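Proline dehydrogenase (Bradyrhizobium japonicum USDA 110, PDB 3HAZ) probably oxidises L-proline to L-glutamate in two steps, with an FAD-dependent proline dehydrogenase and an NAD-dependent 1-pyrroline-5-carboxylate dehydrogenase in one chain. Local coordinates at residues A575-E579 / Y621-R626; L628-T633 / A644-R648. All coordinates share one frame; numbering follows the deposited sequence.

How the contacts relate
Both contacts lie in the aldehyde dehydrogenase part of the chain, on the same side of its centre, and their centres are about 15 Å apart. They share helix 604-629 and follow one another in sequence. Contact 1 packs 575-579 of helix 571-587 against 621-626 of the shared helix. Contact 2 begins two residues later, where that helix runs out, and pairs 628-633 with 644-648 of strand 641-656. The chain therefore passes from a partly buried helix pair to a strand pairing at the surface. Contact 1 is the nearer to the NAD site. Contact 2 lies away from the annotated sites and beside the second subunit.

Contact 1: residues A575-E579 / Y621-R626; sequences AAALE and YAAQGR. With SO4 (sulfate ion), chain G.
Glu579 and Arg626 form the polar half of this contact. The guanidinium grips the carboxylate end-on, one nitrogen to each oxygen. Arg626 NH1 reaches Glu579 OE1 at 2.7 Å, and Arg626 NH2 reaches Glu579 OE2 at the same 2.7 Å. Both oxygens are met on their syn side and lie close to the guanidinium plane. The two flat groups are nevertheless twisted, their planes 42° apart. Arg626 is extended from CG to NE, which carries its head across to the other helix. Its NE also makes a weak hydrogen bond, 2.9 Å, to O3 of a sulfate ion, probably from the crystallisation liquor.

Apolar contacts lie beneath the ion pair. Ala575 CB sits over the centre of one guanidinium face, 3.6 Å from Arg626 CZ. Ala622 CB fits among Ala575, Leu578 and the stem of Glu579, 3.6 Å from Glu579 CG. Leu578 CD2 touches Tyr621 CB at 3.9 Å. The Tyr621 ring leads away, and its OH is hydrogen-bonded to Gly969 N. From helix 664-675, Met675 touches Ala575 and Leu578, and Thr671 touches Leu578 and Tyr621.

The helices run nearly antiparallel, at 167°, with axes 8.7 Å apart. The small side chains of Ala575 and Ala622 at the nearest approach are consistent with this close spacing. An alanine in place of Glu579 would probably leave the Arg626 guanidinium without its carboxylate mate and free to turn off Ala575. The chemistry implies an apolar helix interface bordered by one salt bridge, whose two bonds fix the rotation of the arginine head.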
loop_
_atom_site.group_PDB
_atom_site.type_symbol
_atom_site.label_atom_id
_atom_site.label_comp_id
_atom_site.label_asym_id
_atom_site.label_seq_id
_atom_site.Cartn_x
_atom_site.Cartn_y
_atom_site.Cartn_z
ATOM N N ALA A 575 25.699 -20.777 -3.126
ATOM C CA ALA A 575 24.472 -20.945 -3.903
ATOM C C ALA A 575 24.748 -20.853 -5.399
ATOM O O ALA A 575 24.181 -21.604 -6.204
ATOM C CB ALA A 575 23.433 -19.905 -3.484
ATOM N N ALA A 576 25.631 -19.932 -5.768
ATOM C CA ALA A 576 25.974 -19.738 -7.169
ATOM C C ALA A 576 26.643 -20.986 -7.736
ATOM O O ALA A 576 26.482 -21.302 -8.913
ATOM C CB ALA A 576 26.883 -18.503 -7.341
ATOM N N ALA A 577 27.408 -21.686 -6.903
ATOM C CA ALA A 577 28.056 -22.919 -7.339
ATOM C C ALA A 577 27.009 -24.002 -7.640
ATOM O O ALA A 577 27.065 -24.664 -8.679
ATOM C CB ALA A 577 29.046 -23.401 -6.293
ATOM N N LEU A 578 26.058 -24.178 -6.727
ATOM C CA LEU A 578 24.957 -25.116 -6.952
ATOM C C LEU A 578 24.204 -24.791 -8.243
ATOM O O LEU A 578 23.898 -25.685 -9.035
ATOM C CB LEU A 578 23.989 -25.122 -5.762
ATOM C CG LEU A 578 24.174 -26.226 -4.711
ATOM C CD1 LEU A 578 25.599 -26.254 -4.193
ATOM C CD2 LEU A 578 23.191 -26.057 -3.556
ATOM N N GLU A 579 23.915 -23.509 -8.458
ATOM C CA GLU A 579 23.139 -23.088 -9.625
ATOM C C GLU A 579 23.904 -23.275 -10.933
ATOM O O GLU A 579 23.309 -23.555 -11.974
ATOM C CB GLU A 579 22.652 -21.643 -9.466
ATOM C CG GLU A 579 21.551 -21.508 -8.427
ATOM C CD GLU A 579 21.312 -20.078 -7.963
ATOM O OE1 GLU A 579 22.183 -19.209 -8.190
ATOM O OE2 GLU A 579 20.245 -19.828 -7.359
ATOM N N TYR A 621 17.995 -26.193 -3.307
ATOM C CA TYR A 621 18.873 -25.989 -2.158
ATOM C C TYR A 621 19.617 -24.653 -2.258
ATOM O O TYR A 621 19.888 -24.002 -1.243
ATOM C CB TYR A 621 19.839 -27.165 -1.964
ATOM C CG TYR A 621 19.133 -28.443 -1.572
ATOM C CD1 TYR A 621 17.965 -28.405 -0.816
ATOM C CD2 TYR A 621 19.635 -29.685 -1.946
ATOM C CE1 TYR A 621 17.303 -29.570 -0.459
ATOM C CE2 TYR A 621 18.984 -30.855 -1.589
ATOM C CZ TYR A 621 17.817 -30.790 -0.847
ATOM O OH TYR A 621 17.163 -31.947 -0.488
ATOM N N ALA A 622 19.937 -24.229 -3.477
ATOM C CA ALA A 622 20.578 -22.927 -3.629
ATOM C C ALA A 622 19.625 -21.845 -3.141
ATOM O O ALA A 622 20.023 -20.933 -2.415
ATOM C CB ALA A 622 20.992 -22.679 -5.074
ATOM N N ALA A 623 18.354 -21.966 -3.522
ATOM C CA ALA A 623 17.349 -20.965 -3.178
ATOM C C ALA A 623 17.038 -20.949 -1.683
ATOM O O ALA A 623 16.956 -19.885 -1.076
ATOM C CB ALA A 623 16.065 -21.186 -3.995
ATOM N N GLN A 624 16.838 -22.128 -1.097
ATOM C CA GLN A 624 16.609 -22.231 0.341
ATOM C C GLN A 624 17.875 -21.816 1.088
ATOM O O GLN A 624 17.812 -21.223 2.164
ATOM C CB GLN A 624 16.210 -23.657 0.744
ATOM C CG GLN A 624 14.880 -24.142 0.161
ATOM C CD GLN A 624 13.707 -23.247 0.532
ATOM O OE1 GLN A 624 13.053 -22.670 -0.336
ATOM N NE2 GLN A 624 13.439 -23.125 1.825
ATOM N N GLY A 625 19.026 -22.131 0.505
ATOM C CA GLY A 625 20.299 -21.754 1.091
ATOM C C GLY A 625 20.448 -20.258 1.309
ATOM O O GLY A 625 20.933 -19.827 2.360
ATOM N N ARG A 626 20.042 -19.454 0.327
ATOM C CA ARG A 626 20.147 -18.001 0.474
ATOM C C ARG A 626 19.193 -17.490 1.540
ATOM O O ARG A 626 19.530 -16.598 2.302
ATOM C CB ARG A 626 19.873 -17.273 -0.842
ATOM C CG ARG A 626 20.923 -17.477 -1.915
ATOM C CD ARG A 626 20.679 -16.517 -3.077
ATOM N NE ARG A 626 21.681 -16.666 -4.124
ATOM C CZ ARG A 626 21.505 -17.389 -5.224
ATOM N NH1 ARG A 626 22.475 -17.472 -6.124
ATOM N NH2 ARG A 626 20.360 -18.022 -5.422
HETATM S S SO4 G . 23.341 -13.113 -3.458
HETATM O O1 SO4 G . 22.203 -12.205 -3.344
HETATM O O2 SO4 G . 24.487 -12.557 -2.737
HETATM O O3 SO4 G . 22.979 -14.404 -2.878
HETATM O O4 SO4 G . 23.692 -13.287 -4.864
#

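Contact 2: residues L628-T633 / A644-R648; sequences LFGSET and ALTMR
Leu628 meets Met647 near the end of helix 604-629. Leu628 CD1 and CD2 both lie 4.0 Å from Met647 CE, and the two side chains cross at about a right angle. The methionine is bent at chi2 and chi3 (-91° and -77°), which folds its methyl back to the leucine. A water accepts a hydrogen bond from Met647 N and gives a weak one to Leu628 O.

Phe629 meets the same methionine nearer its root. Met647 CB lies at the ring edge, in plane, 3.7 Å from Phe629 CD2. Leu628 CG sits over one ring face, offset toward the rim. Ala571 and Arg574 of helix 571-587 also touch this phenylalanine.

The chain then turns through Gly630 and Ser631 and comes back to the strand at Glu632. Glu632 CB packs 3.4 Å from Thr646 CG2, the two side chains side by side and pointing the same way. Farther out, the carboxylate carbon Glu632 CD lies 3.5 Å from Ala644 CB. Thr646 OG1 is hydrogen-bonded to Gln981 O of the neighbouring strand 978-986.

Thr633 starts the short strand 633-634. Its N and O both bond to Leu645, an antiparallel hydrogen-bonded pair. Thr633 N reaches Leu645 O at 2.8 Å, and Leu645 N reaches Thr633 O at 2.8 Å, both nearly straight. A second water donates to Leu645 O and has a weak bond with Thr633 OG1.

Strand 978-986 pairs with 644-648 as well, and Pro971 and His972 of the second subunit pack on Leu645 and Met647. The arrangement is a helix end followed by a turn into an antiparallel beta hairpin, strands 633-634 and 641-656. With strand 978-986 and the second subunit alongside, it is consistent with the beta-flap that aldehyde dehydrogenases use in oligomerisation.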
loop_
_atom_site.group_PDB
_atom_site.type_symbol
_atom_site.label_atom_id
_atom_site.label_comp_id
_atom_site.label_asym_id
_atom_site.label_seq_id
_atom_site.Cartn_x
_atom_site.Cartn_y
_atom_site.Cartn_z
ATOM N N LEU A 628 18.093 -19.131 4.153
ATOM C CA LEU A 628 18.503 -19.583 5.476
ATOM C C LEU A 628 19.864 -19.037 5.913
ATOM O O LEU A 628 20.032 -18.627 7.058
ATOM C CB LEU A 628 18.513 -21.111 5.541
ATOM C CG LEU A 628 18.675 -21.717 6.936
ATOM C CD1 LEU A 628 17.773 -21.007 7.931
ATOM C CD2 LEU A 628 18.377 -23.214 6.921
ATOM N N PHE A 629 20.837 -19.048 5.008
ATOM C CA PHE A 629 22.212 -18.729 5.384
ATOM C C PHE A 629 22.666 -17.365 4.863
ATOM O O PHE A 629 23.804 -16.963 5.085
ATOM C CB PHE A 629 23.166 -19.825 4.898
ATOM C CG PHE A 629 22.724 -21.220 5.262
ATOM C CD1 PHE A 629 22.395 -22.138 4.278
ATOM C CD2 PHE A 629 22.623 -21.606 6.590
ATOM C CE1 PHE A 629 21.975 -23.419 4.610
ATOM C CE2 PHE A 629 22.214 -22.881 6.933
ATOM C CZ PHE A 629 21.883 -23.791 5.940
ATOM N N GLY A 630 21.770 -16.663 4.176
ATOM C CA GLY A 630 22.113 -15.414 3.520
ATOM C C GLY A 630 22.405 -14.277 4.475
ATOM O O GLY A 630 23.301 -13.469 4.240
ATOM N N SER A 631 21.641 -14.211 5.557
ATOM C CA SER A 631 21.886 -13.215 6.589
ATOM C C SER A 631 21.383 -13.709 7.936
ATOM O O SER A 631 20.562 -14.624 8.011
ATOM C CB SER A 631 21.206 -11.893 6.235
ATOM O OG SER A 631 19.802 -12.061 6.138
ATOM N N GLU A 632 21.879 -13.085 8.997
ATOM C CA GLU A 632 21.492 -13.436 10.353
ATOM C C GLU A 632 20.047 -13.038 10.603
ATOM O O GLU A 632 19.462 -12.273 9.838
ATOM C CB GLU A 632 22.401 -12.723 11.352
ATOM C CG GLU A 632 22.365 -11.204 11.244
ATOM C CD GLU A 632 23.462 -10.535 12.057
ATOM O OE1 GLU A 632 24.527 -11.161 12.257
ATOM O OE2 GLU A 632 23.259 -9.384 12.494
ATOM N N THR A 633 19.473 -13.565 11.676
ATOM C CA THR A 633 18.132 -13.182 12.086
ATOM C C THR A 633 18.244 -12.328 13.339
ATOM O O THR A 633 18.866 -12.735 14.320
ATOM C CB THR A 633 17.255 -14.415 12.386
ATOM O OG1 THR A 633 17.114 -15.207 11.201
ATOM C CG2 THR A 633 15.872 -13.990 12.884
ATOM N N ALA A 644 21.674 -11.571 17.634
ATOM C CA ALA A 644 21.609 -12.069 16.271
ATOM C C ALA A 644 21.819 -13.577 16.211
ATOM O O ALA A 644 22.775 -14.105 16.787
ATOM C CB ALA A 644 22.628 -11.344 15.400
ATOM N N LEU A 645 20.923 -14.262 15.505
ATOM C CA LEU A 645 21.003 -15.710 15.324
ATOM C C LEU A 645 21.559 -16.048 13.939
ATOM O O LEU A 645 21.083 -15.536 12.917
ATOM C CB LEU A 645 19.615 -16.343 15.500
ATOM C CG LEU A 645 19.483 -17.870 15.435
ATOM C CD1 LEU A 645 20.274 -18.554 16.551
ATOM C CD2 LEU A 645 18.014 -18.279 15.507
ATOM N N THR A 646 22.579 -16.898 13.907
ATOM C CA THR A 646 23.169 -17.320 12.642
ATOM C C THR A 646 23.210 -18.842 12.563
ATOM O O THR A 646 23.012 -19.527 13.566
ATOM C CB THR A 646 24.595 -16.748 12.450
ATOM O OG1 THR A 646 25.392 -17.057 13.594
ATOM C CG2 THR A 646 24.558 -15.235 12.286
ATOM N N MET A 647 23.463 -19.357 11.365
ATOM C CA MET A 647 23.575 -20.791 11.130
ATOM C C MET A 647 24.888 -21.070 10.427
ATOM O O MET A 647 25.143 -20.556 9.340
ATOM C CB MET A 647 22.441 -21.271 10.236
ATOM C CG MET A 647 21.088 -20.760 10.647
ATOM S SD MET A 647 20.317 -21.901 11.781
ATOM C CE MET A 647 19.804 -23.146 10.607
ATOM N N ARG A 648 25.714 -21.903 11.034
ATOM C CA ARG A 648 27.035 -22.153 10.494
ATOM C C ARG A 648 27.162 -23.619 10.117
ATOM O O ARG A 648 26.451 -24.466 10.656
ATOM C CB ARG A 648 28.095 -21.760 11.527
ATOM C CG ARG A 648 27.873 -20.374 12.121
ATOM C CD ARG A 648 28.921 -20.013 13.176
ATOM N NE ARG A 648 30.280 -20.281 12.717
ATOM C CZ ARG A 648 31.353 -19.583 13.084
ATOM N NH1 ARG A 648 32.545 -19.917 12.606
ATOM N NH2 ARG A 648 31.238 -18.551 13.916
HETATM O O HOH W 1 22.408 -17.615 9.228
HETATM O O HOH W 2 19.607 -17.370 11.004
#